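PDB 6D21: FERM, RhoGEF and pleckstrin domain protein 2 from Danio rerio, which probably acts as a guanine nucleotide exchange factor for the GTPase RAC1 in semaphorin signalling and actin remodelling, here represented by its FERM domain. Local coordinates for residues Ile268-Lys271 with Asn272-His276. Numbering follows the deposited sequence.
Sequences IFWK and NCVEH
Cys273 and Val274 each lie over the face of an aromatic ring one helical turn earlier, on Phe269 and Trp270 respectively. In the sulfur-aromatic contact, Cys273 SG sits 3.7 Å from the Phe269 ring centroid, displaced toward the CZ rim. With CG anti to the backbone N (chi1 -179°), Phe269 sends its ring along the helix toward this sulfur, and Phe240 of strand 239-244 meets the same ring edge-to-face. Trp270 repeats the pattern as a CH-pi contact: the Val274 CG2 methyl stands 3.9 Å from the centroid of the six-membered ring, nearest CE2. The indole is fixed from outside as well, its NE1 bonding to the Leu233 carbonyl while its rings meet Phe235.

Among the charged side chains, Lys271 is bent at chi3 and chi4, so that CE comes nearer to Glu275 OE2 than NZ does; the amino group stays 4.6 Å from that oxygen, beyond a salt bridge.

Backbone hydrogen bonds hold the turns together; the straightest, Glu275 N to Lys271 O, spans 2.9 Å. Asn272 O takes two donors from opposite faces of its plane, His276 N and the imidazole ND1, the latter at 3.0 Å, which restrains the histidine ring.

An alanine replacing Trp270 would probably strip the Val274 methyl of its aromatic platform and leave the Leu233 carbonyl without its indole donor. Such chemistry implies a two-sided helix, the C-terminal one of the FERM PH-like domain: Phe269 and Cys273 pack into the core against its beta-sheet, while Lys271 and Val274 are exposed to solvent.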
loop_
_atom_site.group_PDB
_atom_site.type_symbol
_atom_site.label_atom_id
_atom_site.label_comp_id
_atom_site.label_asym_id
_atom_site.label_seq_id
_atom_site.Cartn_x
_atom_site.Cartn_y
_atom_site.Cartn_z
ATOM N N ILE A 268 -1.754 -12.804 10.823
ATOM C CA ILE A 268 -1.540 -11.493 10.235
ATOM C C ILE A 268 -2.565 -11.215 9.135
ATOM O O ILE A 268 -3.047 -10.078 8.994
ATOM C CB ILE A 268 -0.102 -11.380 9.686
ATOM C CG1 ILE A 268 0.883 -11.212 10.854
ATOM C CG2 ILE A 268 0.022 -10.244 8.702
ATOM C CD1 ILE A 268 2.356 -11.311 10.463
ATOM N N PHE A 269 -2.911 -12.239 8.353
ATOM C CA PHE A 269 -3.824 -12.000 7.241
ATOM C C PHE A 269 -5.252 -11.887 7.755
ATOM O O PHE A 269 -6.049 -11.097 7.236
ATOM C CB PHE A 269 -3.752 -13.091 6.169
ATOM C CG PHE A 269 -4.674 -12.827 5.000
ATOM C CD1 PHE A 269 -4.510 -11.685 4.221
ATOM C CD2 PHE A 269 -5.716 -13.689 4.703
ATOM C CE1 PHE A 269 -5.350 -11.424 3.154
ATOM C CE2 PHE A 269 -6.569 -13.436 3.641
ATOM C CZ PHE A 269 -6.387 -12.296 2.863
ATOM N N TRP A 270 -5.562 -12.695 8.765
ATOM C CA TRP A 270 -6.858 -12.631 9.428
ATOM C C TRP A 270 -7.074 -11.229 10.030
ATOM O O TRP A 270 -8.102 -10.596 9.775
ATOM C CB TRP A 270 -6.965 -13.723 10.492
ATOM C CG TRP A 270 -8.267 -13.736 11.183
ATOM C CD1 TRP A 270 -9.436 -14.286 10.732
ATOM C CD2 TRP A 270 -8.558 -13.161 12.457
ATOM N NE1 TRP A 270 -10.440 -14.084 11.650
ATOM C CE2 TRP A 270 -9.926 -13.400 12.719
ATOM C CE3 TRP A 270 -7.797 -12.476 13.406
ATOM C CZ2 TRP A 270 -10.546 -12.975 13.893
ATOM C CZ3 TRP A 270 -8.417 -12.043 14.559
ATOM C CH2 TRP A 270 -9.780 -12.302 14.795
ATOM N N LYS A 271 -6.102 -10.735 10.800
ATOM C CA LYS A 271 -6.191 -9.387 11.372
ATOM C C LYS A 271 -6.382 -8.321 10.300
ATOM O O LYS A 271 -7.185 -7.402 10.462
ATOM C CB LYS A 271 -4.941 -9.042 12.188
ATOM C CG LYS A 271 -4.864 -9.707 13.554
ATOM C CD LYS A 271 -3.626 -9.234 14.319
ATOM C CE LYS A 271 -3.756 -7.790 14.788
ATOM N NZ LYS A 271 -4.620 -7.692 15.997
ATOM N N ASN A 272 -5.624 -8.442 9.218
ATOM C CA ASN A 272 -5.733 -7.528 8.096
ATOM C C ASN A 272 -7.152 -7.527 7.521
ATOM O O ASN A 272 -7.672 -6.496 7.108
ATOM C CB ASN A 272 -4.722 -7.911 7.011
ATOM C CG ASN A 272 -4.443 -6.778 6.036
ATOM O OD1 ASN A 272 -4.760 -5.617 6.301
ATOM N ND2 ASN A 272 -3.846 -7.117 4.895
ATOM N N CYS A 273 -7.771 -8.699 7.488
ATOM C CA CYS A 273 -9.112 -8.823 6.935
ATOM C C CYS A 273 -10.155 -8.212 7.868
ATOM O O CYS A 273 -11.049 -7.495 7.433
ATOM C CB CYS A 273 -9.439 -10.294 6.678
ATOM S SG CYS A 273 -8.603 -11.000 5.254
ATOM N N VAL A 274 -10.030 -8.508 9.154
ATOM C CA VAL A 274 -10.944 -7.997 10.159
ATOM C C VAL A 274 -10.882 -6.465 10.271
ATOM O O VAL A 274 -11.914 -5.789 10.388
ATOM C CB VAL A 274 -10.650 -8.655 11.525
ATOM C CG1 VAL A 274 -11.380 -7.937 12.625
ATOM C CG2 VAL A 274 -11.060 -10.126 11.478
ATOM N N GLU A 275 -9.671 -5.930 10.237
ATOM C CA GLU A 275 -9.438 -4.484 10.158
ATOM C C GLU A 275 -10.007 -3.821 8.893
ATOM O O GLU A 275 -10.558 -2.732 8.958
ATOM C CB GLU A 275 -7.930 -4.205 10.242
ATOM C CG GLU A 275 -7.370 -4.367 11.650
ATOM C CD GLU A 275 -5.845 -4.371 11.700
ATOM O OE1 GLU A 275 -5.199 -4.244 10.636
ATOM O OE2 GLU A 275 -5.295 -4.509 12.816
ATOM N N HIS A 276 -9.845 -4.468 7.741
ATOM C CA HIS A 276 -10.438 -3.958 6.511
ATOM C C HIS A 276 -11.949 -3.943 6.583
ATOM O O HIS A 276 -12.583 -2.958 6.202
ATOM C CB HIS A 276 -10.002 -4.787 5.301
ATOM C CG HIS A 276 -8.816 -4.232 4.596
ATOM N ND1 HIS A 276 -7.534 -4.333 5.106
ATOM C CD2 HIS A 276 -8.711 -3.527 3.447
ATOM C CE1 HIS A 276 -6.688 -3.745 4.279
ATOM N NE2 HIS A 276 -7.377 -3.239 3.267
#